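Mucus binding proteinn (Lactobacillus reuteri, PDB 4MT5) probably binds mucin at the bacterial cell surface, helping lactobacilli adhere to gastrointestinal mucus, and is represented here by Mub repeat V. Local coordinates at residues Tyr5-Asp10 with Thr65-Phe70; Phe70-Thr75 with Asp120-Lys125; Ala84-Val89 with Thr112-Tyr117; Thr90-Tyr95 with Asp106-Val111. All coordinates share one frame; numbering follows the deposited sequence.

How the contacts relate
From the N terminus, strand 2-10 sets out and strand 65-77 returns beside it in contact 1, closing a loop that holds helix 35-42, both segments in the Mucin binding domain. Contact 2 follows in series and shares Phe70 with contact 1; its residues 120-125 come back from the Muc B2-like domain to meet residues 70-75, so it ties the two domains together. Between its segments lies the hairpin of strands 85-96 and 104-120, the second running into Asp120. Contact 3 pairs the hairpin's open end, and contact 4, lying in turn within contact 3, pairs the part nearer the turn. No contacts cross. The elongated molecule sets the centres of contacts 1 and 4 about 60 Å apart.

Contact 1. Residues Tyr5-Asp10 with Thr65-Phe70; sequences YVKYVD and TYEVHF
Strands 5-10 and 65-70 run side by side in parallel, their axes 25° apart, and five backbone hydrogen bonds alternate in direction between them from Tyr66 N-Tyr5 O to Phe70 N-Val9 O. The Lys7 side chain follows the register on one face, where Lys7 stands opposite Glu67. Its CB lies 3.8 Å from CG2 of Thr65. CG stands anti to the backbone N (chi1 176°), CD continues outward, and a bend at chi3 (77°) turns the chain to the neighbouring strand. CE lies nearest Glu67 OE2, at 3.1 Å, and NZ ends 3.4 Å from the same oxygen in a salt bridge. The other carboxylate oxygen, Glu67 OE1, accepts from His69 NE2 at 2.8 Å, approached from above the carboxylate plane. ND1 of this imidazole is bonded to Asp11, while CB of Val9 lies 3.5 Å from the same nitrogen. On the reverse face, Tyr8 CD1 meets Val68 CB and, at the ring edge, Phe70 CE2, each at 3.7 Å; Ile38 of helix 35-42 touches Val68 and Phe70. A parallel pair of first and last strands with a helix over one face is the core of the ubiquitin-like beta-grasp fold. Chemically the faces differ: one is largely apolar, with Asp10 at its end, while on the other carboxylates bonded to both His69 nitrogens would probably favour a protonated ring.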
loop_
_atom_site.group_PDB
_atom_site.type_symbol
_atom_site.label_atom_id
_atom_site.label_comp_id
_atom_site.label_asym_id
_atom_site.label_seq_id
_atom_site.Cartn_x
_atom_site.Cartn_y
_atom_site.Cartn_z
ATOM N N TYR A 5 25.324 31.070 0.925
ATOM C CA TYR A 5 24.209 30.299 1.469
ATOM C C TYR A 5 24.211 28.892 0.883
ATOM O O TYR A 5 24.450 28.710 -0.310
ATOM C CB TYR A 5 22.858 30.961 1.147
ATOM C CG TYR A 5 22.583 32.279 1.827
ATOM C CD1 TYR A 5 22.470 32.366 3.213
ATOM C CD2 TYR A 5 22.401 33.437 1.084
ATOM C CE1 TYR A 5 22.203 33.584 3.844
ATOM C CE2 TYR A 5 22.131 34.653 1.703
ATOM C CZ TYR A 5 22.033 34.720 3.079
ATOM O OH TYR A 5 21.768 35.932 3.678
ATOM N N VAL A 6 23.934 27.897 1.718
ATOM C CA VAL A 6 23.782 26.530 1.241
ATOM C C VAL A 6 22.379 26.082 1.644
ATOM O O VAL A 6 22.063 26.009 2.832
ATOM C CB VAL A 6 24.868 25.611 1.837
ATOM C CG1 VAL A 6 24.680 24.190 1.368
ATOM C CG2 VAL A 6 26.251 26.111 1.455
ATOM N N LYS A 7 21.523 25.834 0.655
ATOM C CA LYS A 7 20.087 25.662 0.911
ATOM C C LYS A 7 19.645 24.248 0.540
ATOM O O LYS A 7 19.745 23.843 -0.620
ATOM C CB LYS A 7 19.278 26.719 0.136
ATOM C CG LYS A 7 17.772 26.590 0.229
ATOM C CD LYS A 7 17.020 27.858 -0.251
ATOM C CE LYS A 7 16.982 27.974 -1.778
ATOM N NZ LYS A 7 16.167 29.133 -2.270
ATOM N N TYR A 8 19.179 23.497 1.535
ATOM C CA TYR A 8 18.728 22.125 1.338
ATOM C C TYR A 8 17.222 22.114 1.162
ATOM O O TYR A 8 16.490 22.496 2.074
ATOM C CB TYR A 8 19.081 21.261 2.550
ATOM C CG TYR A 8 20.550 21.153 2.869
ATOM C CD1 TYR A 8 21.283 20.046 2.476
ATOM C CD2 TYR A 8 21.206 22.163 3.577
ATOM C CE1 TYR A 8 22.649 19.947 2.776
ATOM C CE2 TYR A 8 22.563 22.075 3.876
ATOM C CZ TYR A 8 23.277 20.963 3.475
ATOM O OH TYR A 8 24.614 20.870 3.773
ATOM N N VAL A 9 16.765 21.641 0.005
ATOM C CA VAL A 9 15.360 21.719 -0.379
ATOM C C VAL A 9 14.683 20.358 -0.559
ATOM O O VAL A 9 15.175 19.497 -1.258
ATOM C CB VAL A 9 15.222 22.483 -1.700
ATOM C CG1 VAL A 9 13.797 22.535 -2.112
ATOM C CG2 VAL A 9 15.765 23.872 -1.558
ATOM N N ASP A 10 13.535 20.189 0.075
ATOM C CA ASP A 10 12.656 19.044 -0.161
ATOM C C ASP A 10 11.734 19.311 -1.356
ATOM O O ASP A 10 10.735 20.018 -1.229
ATOM C CB ASP A 10 11.832 18.756 1.107
ATOM C CG ASP A 10 10.733 17.735 0.882
ATOM O OD1 ASP A 10 10.777 17.017 -0.144
ATOM O OD2 ASP A 10 9.825 17.643 1.744
ATOM N N THR A 65 23.581 31.747 -3.339
ATOM C CA THR A 65 23.000 30.548 -2.749
ATOM C C THR A 65 23.295 29.308 -3.605
ATOM O O THR A 65 23.065 29.294 -4.822
ATOM C CB THR A 65 21.479 30.689 -2.580
ATOM O OG1 THR A 65 21.208 31.672 -1.573
ATOM C CG2 THR A 65 20.854 29.364 -2.162
ATOM N N TYR A 66 23.818 28.270 -2.963
ATOM C CA TYR A 66 23.961 26.971 -3.597
ATOM C C TYR A 66 22.861 26.039 -3.065
ATOM O O TYR A 66 22.532 26.072 -1.876
ATOM C CB TYR A 66 25.344 26.413 -3.304
ATOM C CG TYR A 66 26.487 27.292 -3.757
ATOM C CD1 TYR A 66 27.050 27.144 -5.022
ATOM C CD2 TYR A 66 27.015 28.267 -2.925
ATOM C CE1 TYR A 66 28.116 27.945 -5.443
ATOM C CE2 TYR A 66 28.085 29.067 -3.343
ATOM C CZ TYR A 66 28.617 28.894 -4.595
ATOM O OH TYR A 66 29.648 29.677 -5.005
ATOM N N GLU A 67 22.274 25.232 -3.944
ATOM C CA GLU A 67 21.125 24.407 -3.560
ATOM C C GLU A 67 21.419 22.900 -3.536
ATOM O O GLU A 67 22.094 22.351 -4.401
ATOM C CB GLU A 67 19.908 24.708 -4.455
ATOM C CG GLU A 67 19.273 26.105 -4.254
ATOM C CD GLU A 67 18.058 26.358 -5.166
ATOM O OE1 GLU A 67 17.980 25.705 -6.233
ATOM O OE2 GLU A 67 17.181 27.197 -4.824
ATOM N N VAL A 68 20.917 22.228 -2.516
ATOM C CA VAL A 68 20.986 20.773 -2.472
ATOM C C VAL A 68 19.552 20.270 -2.511
ATOM O O VAL A 68 18.798 20.519 -1.575
ATOM C CB VAL A 68 21.695 20.261 -1.179
ATOM C CG1 VAL A 68 21.726 18.748 -1.149
ATOM C CG2 VAL A 68 23.113 20.807 -1.080
ATOM N N HIS A 69 19.148 19.598 -3.585
ATOM C CA HIS A 69 17.747 19.163 -3.683
ATOM C C HIS A 69 17.530 17.692 -3.251
ATOM O O HIS A 69 18.351 16.816 -3.521
ATOM C CB HIS A 69 17.164 19.440 -5.089
ATOM C CG HIS A 69 16.992 20.898 -5.403
ATOM N ND1 HIS A 69 15.873 21.616 -5.029
ATOM C CD2 HIS A 69 17.796 21.773 -6.056
ATOM C CE1 HIS A 69 15.998 22.868 -5.435
ATOM N NE2 HIS A 69 17.156 22.991 -6.058
ATOM N N PHE A 70 16.429 17.438 -2.559
ATOM C CA PHE A 70 16.064 16.088 -2.166
ATOM C C PHE A 70 14.653 15.822 -2.610
ATOM O O PHE A 70 13.920 16.764 -2.898
ATOM C CB PHE A 70 16.076 15.946 -0.657
ATOM C CG PHE A 70 17.429 16.093 -0.043
ATOM C CD1 PHE A 70 18.171 14.976 0.301
ATOM C CD2 PHE A 70 17.952 17.342 0.218
ATOM C CE1 PHE A 70 19.403 15.108 0.888
ATOM C CE2 PHE A 70 19.185 17.471 0.802
ATOM C CZ PHE A 70 19.912 16.355 1.135
#

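Contact 2. Residues Phe70-Thr75 with Asp120-Lys125; sequences FKHGMT and DNVTGK
An Asx turn opening the loop at residues 120-125 forms the docking site for His72, on strand 65-77, which runs on from contact 1. Asp120 OD1 accepts from Val122 N at 2.8 Å, nearly along the C-O axis, and also from Thr123 N, which approaches from above the carboxylate plane. With CG anti to its own backbone N, Asp120 is thereby left to present OD2 to the imidazole. His72 ND1 donates to that oxygen at 2.7 Å and 171°, lying on the syn lone pair, while OD2 sits in the plane of the ring; the carboxylate itself is turned 77° from the ring. Val122 closes one face of the imidazole: its CB stands 3.8 Å from the ring centroid, almost on the normal, a CH-pi contact. NE2 is bonded to Asp10, so both ring nitrogens have carboxylate partners, which would probably stabilise a protonated imidazole. An alanine in place of Asp120 would remove the acceptor of His72 ND1 and of the two loop amides, and would probably loosen both the turn and the interdomain seam. Further along, Asn121 N donates to Gly73 O at 2.7 Å, the one backbone hydrogen bond between the two segments. Met74 pairs with Asp120 and bends at chi2, bringing SD 3.8 Å from Asp120 CA. At the solvent side Thr75 OG1 donates to Asn121 OD1 at 2.7 Å, on a carbonyl lone pair, and one water accepts from Asn121 ND2 at 2.9 Å while donating to Thr75 OG1.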
loop_
_atom_site.group_PDB
_atom_site.type_symbol
_atom_site.label_atom_id
_atom_site.label_comp_id
_atom_site.label_asym_id
_atom_site.label_seq_id
_atom_site.Cartn_x
_atom_site.Cartn_y
_atom_site.Cartn_z
ATOM N N PHE A 70 16.429 17.438 -2.559
ATOM C CA PHE A 70 16.064 16.088 -2.166
ATOM C C PHE A 70 14.653 15.822 -2.610
ATOM O O PHE A 70 13.920 16.764 -2.898
ATOM C CB PHE A 70 16.076 15.946 -0.657
ATOM C CG PHE A 70 17.429 16.093 -0.043
ATOM C CD1 PHE A 70 18.171 14.976 0.301
ATOM C CD2 PHE A 70 17.952 17.342 0.218
ATOM C CE1 PHE A 70 19.403 15.108 0.888
ATOM C CE2 PHE A 70 19.185 17.471 0.802
ATOM C CZ PHE A 70 19.912 16.355 1.135
ATOM N N LYS A 71 14.277 14.543 -2.665
ATOM C CA LYS A 71 12.866 14.138 -2.780
ATOM C C LYS A 71 12.588 13.067 -1.743
ATOM O O LYS A 71 13.519 12.480 -1.186
ATOM C CB LYS A 71 12.530 13.605 -4.171
ATOM C CG LYS A 71 13.352 12.392 -4.576
ATOM C CD LYS A 71 12.914 11.843 -5.924
ATOM C CE LYS A 71 14.032 11.034 -6.593
ATOM N NZ LYS A 71 13.583 10.602 -7.955
ATOM N N HIS A 72 11.314 12.818 -1.471
ATOM C CA HIS A 72 10.939 11.778 -0.516
ATOM C C HIS A 72 11.257 10.386 -1.042
ATOM O O HIS A 72 11.036 10.079 -2.213
ATOM C CB HIS A 72 9.453 11.861 -0.176
ATOM C CG HIS A 72 9.104 12.991 0.740
ATOM N ND1 HIS A 72 7.885 13.079 1.382
ATOM C CD2 HIS A 72 9.812 14.077 1.129
ATOM C CE1 HIS A 72 7.858 14.171 2.124
ATOM N NE2 HIS A 72 9.014 14.796 1.986
ATOM N N GLY A 73 11.781 9.543 -0.162
ATOM C CA GLY A 73 12.013 8.157 -0.502
ATOM C C GLY A 73 10.704 7.417 -0.604
ATOM O O GLY A 73 9.763 7.683 0.139
ATOM N N MET A 74 10.627 6.485 -1.541
ATOM C CA MET A 74 9.434 5.648 -1.657
ATOM C C MET A 74 9.761 4.171 -1.464
ATOM O O MET A 74 10.751 3.653 -2.007
ATOM C CB MET A 74 8.733 5.868 -3.001
ATOM C CG MET A 74 8.217 7.291 -3.222
ATOM S SD MET A 74 6.944 7.845 -2.057
ATOM C CE MET A 74 6.686 9.521 -2.643
ATOM N N THR A 75 8.934 3.504 -0.669
ATOM C CA THR A 75 9.062 2.072 -0.464
ATOM C C THR A 75 7.854 1.352 -1.027
ATOM O O THR A 75 6.722 1.607 -0.618
ATOM C CB THR A 75 9.177 1.718 1.017
ATOM O OG1 THR A 75 10.469 2.101 1.505
ATOM C CG2 THR A 75 9.004 0.226 1.202
ATOM N N ASP A 120 5.430 6.508 1.647
ATOM C CA ASP A 120 6.379 7.609 1.660
ATOM C C ASP A 120 7.319 7.342 2.827
ATOM O O ASP A 120 6.860 7.160 3.943
ATOM C CB ASP A 120 5.599 8.906 1.877
ATOM C CG ASP A 120 6.465 10.164 1.808
ATOM O OD1 ASP A 120 7.525 10.237 2.479
ATOM O OD2 ASP A 120 6.048 11.104 1.094
ATOM N N ASN A 121 8.623 7.303 2.570
ATOM C CA ASN A 121 9.607 6.987 3.617
ATOM C C ASN A 121 9.771 8.088 4.666
ATOM O O ASN A 121 10.218 7.830 5.794
ATOM C CB ASN A 121 10.991 6.698 3.016
ATOM C CG ASN A 121 11.079 5.341 2.337
ATOM O OD1 ASN A 121 10.063 4.707 2.015
ATOM N ND2 ASN A 121 12.305 4.890 2.107
ATOM N N VAL A 122 9.446 9.317 4.281
ATOM C CA VAL A 122 9.597 10.451 5.174
ATOM C C VAL A 122 8.344 10.628 6.020
ATOM O O VAL A 122 8.414 10.690 7.242
ATOM C CB VAL A 122 9.897 11.757 4.398
ATOM C CG1 VAL A 122 9.776 12.957 5.313
ATOM C CG2 VAL A 122 11.286 11.702 3.760
ATOM N N THR A 123 7.189 10.692 5.382
ATOM C CA THR A 123 5.988 10.921 6.156
ATOM C C THR A 123 5.522 9.648 6.844
ATOM O O THR A 123 5.005 9.694 7.960
ATOM C CB THR A 123 4.850 11.478 5.299
ATOM O OG1 THR A 123 4.358 10.452 4.432
ATOM C CG2 THR A 123 5.342 12.637 4.468
ATOM N N GLY A 124 5.696 8.513 6.173
ATOM C CA GLY A 124 5.228 7.240 6.696
ATOM C C GLY A 124 3.811 6.881 6.275
ATOM O O GLY A 124 3.327 5.785 6.572
ATOM N N LYS A 125 3.145 7.795 5.574
ATOM C CA LYS A 125 1.793 7.545 5.072
ATOM C C LYS A 125 1.802 6.937 3.657
ATOM O O LYS A 125 2.777 7.079 2.923
ATOM C CB LYS A 125 0.994 8.843 5.102
ATOM C CG LYS A 125 1.028 9.514 6.474
ATOM C CD LYS A 125 0.344 10.870 6.471
ATOM C CE LYS A 125 -0.001 11.308 7.888
ATOM N NZ LYS A 125 -0.598 12.681 7.890
HETATM O O HOH W 1 13.337 2.937 0.187
#

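Contact 3. Residues Ala84-Val89 with Thr112-Tyr117; sequences AEQKTV and TFKRGY
Glu85 OE1 is gripped by two donors, both from Arg115. NE reaches it at 2.9 Å from above the carboxylate plane, and NH2 at 3.2 Å on the syn lone pair, so a side-on guanidinium converges on a single oxygen that lies in the guanidinium plane. The two chains run alongside each other, pointing the same way, with their planar groups 48° apart. Glu85 extends with CG anti to the backbone N; Arg115 takes the crowded first torsion (chi1 74°) and is then extended as far as NE. Glu85 OE2 has its own partner, Lys87 NZ at 2.7 Å on the anti lone pair, which completes a three-residue salt-bridge network on this face, and Tyr129 adds a cation-pi contact to Arg115. Underneath, Glu85-Arg115 and Lys87-Phe113 are antiparallel hydrogen-bonded pairs. The bonds of the second are the shorter: Lys87 N to Phe113 O and Phe113 N to Lys87 O both measure 2.8 Å. The opposite face carries the non-hydrogen-bonded pairs. There Gln86 lies alongside Lys114, whose CE is 3.7 Å from Gln86 CD, and the hydroxyls Thr88 OG1 and Thr112 OG1 share a hydrogen bond of 2.8 Å. This is the open end of the hairpin formed by strands 85-96 and 104-120 in the Muc B2-like domain. With Lys87 NZ and Arg115 NH2 still 6.4 Å apart, one carboxylate serves two cations without bringing them into contact, an arrangement likely to keep Glu85 ionised.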
loop_
_atom_site.group_PDB
_atom_site.type_symbol
_atom_site.label_atom_id
_atom_site.label_comp_id
_atom_site.label_asym_id
_atom_site.label_seq_id
_atom_site.Cartn_x
_atom_site.Cartn_y
_atom_site.Cartn_z
ATOM N N ALA A 84 1.416 -7.140 2.329
ATOM C CA ALA A 84 0.390 -6.732 1.393
ATOM C C ALA A 84 -0.907 -6.600 2.130
ATOM O O ALA A 84 -1.114 -7.249 3.160
ATOM C CB ALA A 84 0.253 -7.746 0.286
ATOM N N GLU A 85 -1.780 -5.743 1.620
ATOM C CA GLU A 85 -3.124 -5.672 2.161
ATOM C C GLU A 85 -3.940 -6.853 1.634
ATOM O O GLU A 85 -3.945 -7.128 0.432
ATOM C CB GLU A 85 -3.798 -4.345 1.818
ATOM C CG GLU A 85 -5.151 -4.208 2.500
ATOM C CD GLU A 85 -5.902 -2.944 2.107
ATOM O OE1 GLU A 85 -5.425 -2.218 1.197
ATOM O OE2 GLU A 85 -6.975 -2.683 2.711
ATOM N N GLN A 86 -4.605 -7.558 2.550
ATOM C CA GLN A 86 -5.378 -8.746 2.213
ATOM C C GLN A 86 -6.778 -8.617 2.771
ATOM O O GLN A 86 -6.943 -8.242 3.925
ATOM C CB GLN A 86 -4.723 -9.995 2.800
ATOM C CG GLN A 86 -3.260 -10.140 2.450
ATOM C CD GLN A 86 -2.662 -11.419 2.981
ATOM O OE1 GLN A 86 -3.383 -12.392 3.235
ATOM N NE2 GLN A 86 -1.334 -11.429 3.156
ATOM N N LYS A 87 -7.782 -8.921 1.950
ATOM C CA LYS A 87 -9.181 -8.974 2.392
ATOM C C LYS A 87 -9.840 -10.283 1.945
ATOM O O LYS A 87 -9.879 -10.586 0.757
ATOM C CB LYS A 87 -9.975 -7.782 1.843
ATOM C CG LYS A 87 -9.508 -6.405 2.341
ATOM C CD LYS A 87 -10.655 -5.620 3.005
ATOM C CE LYS A 87 -10.185 -4.248 3.457
ATOM N NZ LYS A 87 -8.774 -4.279 3.974
ATOM N N THR A 88 -10.359 -11.059 2.888
ATOM C CA THR A 88 -10.936 -12.356 2.542
ATOM C C THR A 88 -12.464 -12.419 2.664
ATOM O O THR A 88 -13.035 -12.142 3.716
ATOM C CB THR A 88 -10.299 -13.484 3.359
ATOM O OG1 THR A 88 -8.938 -13.634 2.954
ATOM C CG2 THR A 88 -11.032 -14.793 3.124
ATOM N N VAL A 89 -13.122 -12.783 1.573
ATOM C CA VAL A 89 -14.563 -12.944 1.592
ATOM C C VAL A 89 -14.912 -14.406 1.365
ATOM O O VAL A 89 -14.546 -15.005 0.348
ATOM C CB VAL A 89 -15.247 -12.060 0.546
ATOM C CG1 VAL A 89 -16.735 -12.219 0.625
ATOM C CG2 VAL A 89 -14.872 -10.617 0.769
ATOM N N THR A 112 -9.573 -14.545 -1.535
ATOM C CA THR A 112 -8.695 -13.579 -0.892
ATOM C C THR A 112 -8.253 -12.529 -1.901
ATOM O O THR A 112 -7.651 -12.863 -2.923
ATOM C CB THR A 112 -7.440 -14.250 -0.291
ATOM O OG1 THR A 112 -7.820 -15.102 0.793
ATOM C CG2 THR A 112 -6.467 -13.209 0.234
ATOM N N PHE A 113 -8.566 -11.267 -1.613
ATOM C CA PHE A 113 -8.115 -10.153 -2.428
ATOM C C PHE A 113 -6.814 -9.626 -1.838
ATOM O O PHE A 113 -6.732 -9.418 -0.632
ATOM C CB PHE A 113 -9.164 -9.048 -2.436
ATOM C CG PHE A 113 -10.410 -9.404 -3.180
ATOM C CD1 PHE A 113 -10.499 -9.200 -4.545
ATOM C CD2 PHE A 113 -11.500 -9.940 -2.515
ATOM C CE1 PHE A 113 -11.647 -9.524 -5.238
ATOM C CE2 PHE A 113 -12.655 -10.266 -3.203
ATOM C CZ PHE A 113 -12.727 -10.057 -4.567
ATOM N N LYS A 114 -5.799 -9.427 -2.676
ATOM C CA LYS A 114 -4.503 -8.926 -2.220
ATOM C C LYS A 114 -4.098 -7.747 -3.082
ATOM O O LYS A 114 -4.362 -7.750 -4.284
ATOM C CB LYS A 114 -3.436 -10.016 -2.333
ATOM C CG LYS A 114 -3.481 -11.065 -1.242
ATOM C CD LYS A 114 -2.648 -12.281 -1.605
ATOM C CE LYS A 114 -2.154 -13.001 -0.358
ATOM N NZ LYS A 114 -1.599 -14.351 -0.670
ATOM N N ARG A 115 -3.478 -6.729 -2.486
ATOM C CA ARG A 115 -2.888 -5.640 -3.282
ATOM C C ARG A 115 -1.646 -5.050 -2.654
ATOM O O ARG A 115 -1.476 -5.057 -1.434
ATOM C CB ARG A 115 -3.888 -4.510 -3.577
ATOM C CG ARG A 115 -4.206 -3.616 -2.388
ATOM C CD ARG A 115 -5.081 -2.441 -2.804
ATOM N NE ARG A 115 -5.641 -1.723 -1.657
ATOM C CZ ARG A 115 -6.576 -0.779 -1.744
ATOM N NH1 ARG A 115 -7.064 -0.430 -2.925
ATOM N NH2 ARG A 115 -7.016 -0.178 -0.650
ATOM N N GLY A 116 -0.775 -4.529 -3.501
ATOM C CA GLY A 116 0.384 -3.811 -3.019
ATOM C C GLY A 116 0.072 -2.338 -2.848
ATOM O O GLY A 116 -1.017 -1.876 -3.187
ATOM N N TYR A 117 1.041 -1.593 -2.333
ATOM C CA TYR A 117 0.898 -0.156 -2.151
ATOM C C TYR A 117 2.264 0.496 -2.057
ATOM O O TYR A 117 3.276 -0.190 -1.967
ATOM C CB TYR A 117 0.094 0.132 -0.890
ATOM C CG TYR A 117 0.566 -0.638 0.308
ATOM C CD1 TYR A 117 0.012 -1.867 0.626
ATOM C CD2 TYR A 117 1.563 -0.142 1.120
ATOM C CE1 TYR A 117 0.435 -2.585 1.730
ATOM C CE2 TYR A 117 1.998 -0.853 2.226
ATOM C CZ TYR A 117 1.427 -2.073 2.525
ATOM O OH TYR A 117 1.862 -2.781 3.620
#

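Contact 4. Residues Thr90-Tyr95 with Asp106-Val111; sequences TETIHY and DSTTAV
Backbone bonds define the register. Glu91-Thr109 and Ile93-Ser107 are the hydrogen-bonded pairs, the straightest link being Ile93 N to Ser107 O, 2.8 Å at 171°. Between them Thr108 CA-H points to Glu91 O at 3.3 Å. Apolar contacts are few: Thr90 CG2 meets Ala110 CB at 3.5 Å, Ile93 CB faces Ser107 CB, and Ile93 CG2 lies over a face of the Tyr95 ring. Among polar side chains, His94 ND1 donates a weak bond to Asp106 OD1 (2.9 Å, 140°), the acceptor lying at the ring edge and the two planes standing 59° apart. A leucine replacing His94 would lose this donor and would probably leave the Asp106 carboxylate less firmly placed. Waters supply the last group. One is hydrogen-bonded to both Glu91 O and, at 2.7 Å, Glu91 OE1; another accepts from Tyr95 N and donates to Asp106 OD1, also at 2.7 Å. Val178 of strand 174-182 touches Ile93 and Tyr95, and Phe144 touches Glu91 and Thr109. An antiparallel hairpin whose first strand also pairs in parallel with the final strand, 174-182, is consistent with the beta-grasp topology of the ubiquitin clan.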
loop_
_atom_site.group_PDB
_atom_site.type_symbol
_atom_site.label_atom_id
_atom_site.label_comp_id
_atom_site.label_asym_id
_atom_site.label_seq_id
_atom_site.Cartn_x
_atom_site.Cartn_y
_atom_site.Cartn_z
ATOM N N THR A 90 -15.603 -14.989 2.334
ATOM C CA THR A 90 -15.937 -16.402 2.261
ATOM C C THR A 90 -17.440 -16.602 2.097
ATOM O O THR A 90 -18.245 -15.717 2.403
ATOM C CB THR A 90 -15.401 -17.198 3.490
ATOM O OG1 THR A 90 -15.943 -16.658 4.703
ATOM C CG2 THR A 90 -13.887 -17.140 3.561
ATOM N N GLU A 91 -17.808 -17.766 1.582
ATOM C CA GLU A 91 -19.208 -18.144 1.457
ATOM C C GLU A 91 -19.432 -19.497 2.109
ATOM O O GLU A 91 -18.664 -20.443 1.893
ATOM C CB GLU A 91 -19.609 -18.215 -0.010
ATOM C CG GLU A 91 -21.010 -18.744 -0.250
ATOM C CD GLU A 91 -21.256 -19.061 -1.710
ATOM O OE1 GLU A 91 -20.603 -19.993 -2.221
ATOM O OE2 GLU A 91 -22.084 -18.370 -2.352
ATOM N N THR A 92 -20.490 -19.582 2.906
ATOM C CA THR A 92 -20.829 -20.816 3.598
ATOM C C THR A 92 -22.270 -21.240 3.319
ATOM O O THR A 92 -23.214 -20.454 3.482
ATOM C CB THR A 92 -20.618 -20.683 5.119
ATOM O OG1 THR A 92 -19.269 -20.275 5.386
ATOM C CG2 THR A 92 -20.881 -22.006 5.809
ATOM N N ILE A 93 -22.425 -22.487 2.883
ATOM C CA ILE A 93 -23.744 -23.079 2.722
ATOM C C ILE A 93 -23.992 -24.103 3.816
ATOM O O ILE A 93 -23.215 -25.040 3.974
ATOM C CB ILE A 93 -23.891 -23.786 1.373
ATOM C CG1 ILE A 93 -23.516 -22.842 0.241
ATOM C CG2 ILE A 93 -25.330 -24.225 1.187
ATOM C CD1 ILE A 93 -24.357 -21.582 0.241
ATOM N N HIS A 94 -25.066 -23.910 4.576
ATOM C CA HIS A 94 -25.516 -24.907 5.553
ATOM C C HIS A 94 -26.649 -25.772 4.978
ATOM O O HIS A 94 -27.596 -25.259 4.376
ATOM C CB HIS A 94 -25.979 -24.245 6.861
ATOM C CG HIS A 94 -24.903 -23.486 7.577
ATOM N ND1 HIS A 94 -23.730 -24.075 7.998
ATOM C CD2 HIS A 94 -24.830 -22.185 7.957
ATOM C CE1 HIS A 94 -22.979 -23.169 8.600
ATOM N NE2 HIS A 94 -23.620 -22.013 8.584
ATOM N N TYR A 95 -26.542 -27.081 5.164
ATOM C CA TYR A 95 -27.586 -27.997 4.728
ATOM C C TYR A 95 -28.257 -28.684 5.935
ATOM O O TYR A 95 -27.659 -29.546 6.574
ATOM C CB TYR A 95 -27.005 -29.044 3.767
ATOM C CG TYR A 95 -26.318 -28.485 2.531
ATOM C CD1 TYR A 95 -27.053 -28.011 1.450
ATOM C CD2 TYR A 95 -24.927 -28.452 2.437
ATOM C CE1 TYR A 95 -26.422 -27.509 0.310
ATOM C CE2 TYR A 95 -24.286 -27.952 1.303
ATOM C CZ TYR A 95 -25.040 -27.484 0.244
ATOM O OH TYR A 95 -24.408 -26.989 -0.877
ATOM N N ASP A 106 -21.096 -28.832 5.123
ATOM C CA ASP A 106 -21.119 -27.470 4.576
ATOM C C ASP A 106 -20.310 -27.316 3.280
ATOM O O ASP A 106 -19.246 -27.923 3.111
ATOM C CB ASP A 106 -20.597 -26.456 5.602
ATOM C CG ASP A 106 -21.622 -26.099 6.660
ATOM O OD1 ASP A 106 -22.835 -26.286 6.412
ATOM O OD2 ASP A 106 -21.212 -25.612 7.741
ATOM N N SER A 107 -20.832 -26.507 2.364
ATOM C CA SER A 107 -20.042 -26.040 1.238
ATOM C C SER A 107 -19.399 -24.732 1.657
ATOM O O SER A 107 -20.080 -23.797 2.102
ATOM C CB SER A 107 -20.896 -25.807 -0.006
ATOM O OG SER A 107 -20.123 -25.211 -1.040
ATOM N N THR A 108 -18.083 -24.675 1.527
ATOM C CA THR A 108 -17.363 -23.469 1.884
ATOM C C THR A 108 -16.351 -23.104 0.792
ATOM O O THR A 108 -15.557 -23.935 0.338
ATOM C CB THR A 108 -16.755 -23.578 3.317
ATOM O OG1 THR A 108 -16.714 -22.282 3.921
ATOM C CG2 THR A 108 -15.359 -24.214 3.325
ATOM N N THR A 109 -16.432 -21.864 0.321
ATOM C CA THR A 109 -15.504 -21.381 -0.698
ATOM C C THR A 109 -14.979 -19.984 -0.334
ATOM O O THR A 109 -15.744 -19.102 0.053
ATOM C CB THR A 109 -16.157 -21.394 -2.102
ATOM O OG1 THR A 109 -17.322 -20.562 -2.096
ATOM C CG2 THR A 109 -16.576 -22.814 -2.489
ATOM N N ALA A 110 -13.671 -19.790 -0.443
ATOM C CA ALA A 110 -13.072 -18.530 -0.029
ATOM C C ALA A 110 -12.437 -17.783 -1.200
ATOM O O ALA A 110 -11.931 -18.399 -2.143
ATOM C CB ALA A 110 -12.036 -18.781 1.053
ATOM N N VAL A 111 -12.470 -16.454 -1.140
ATOM C CA VAL A 111 -11.673 -15.639 -2.054
ATOM C C VAL A 111 -10.872 -14.615 -1.259
ATOM O O VAL A 111 -11.411 -13.936 -0.392
ATOM C CB VAL A 111 -12.520 -14.954 -3.157
ATOM C CG1 VAL A 111 -13.621 -14.127 -2.553
ATOM C CG2 VAL A 111 -11.644 -14.098 -4.052
HETATM O O HOH W 2 -19.747 -21.866 -0.458
HETATM O O HOH W 3 -24.712 -28.238 6.337
#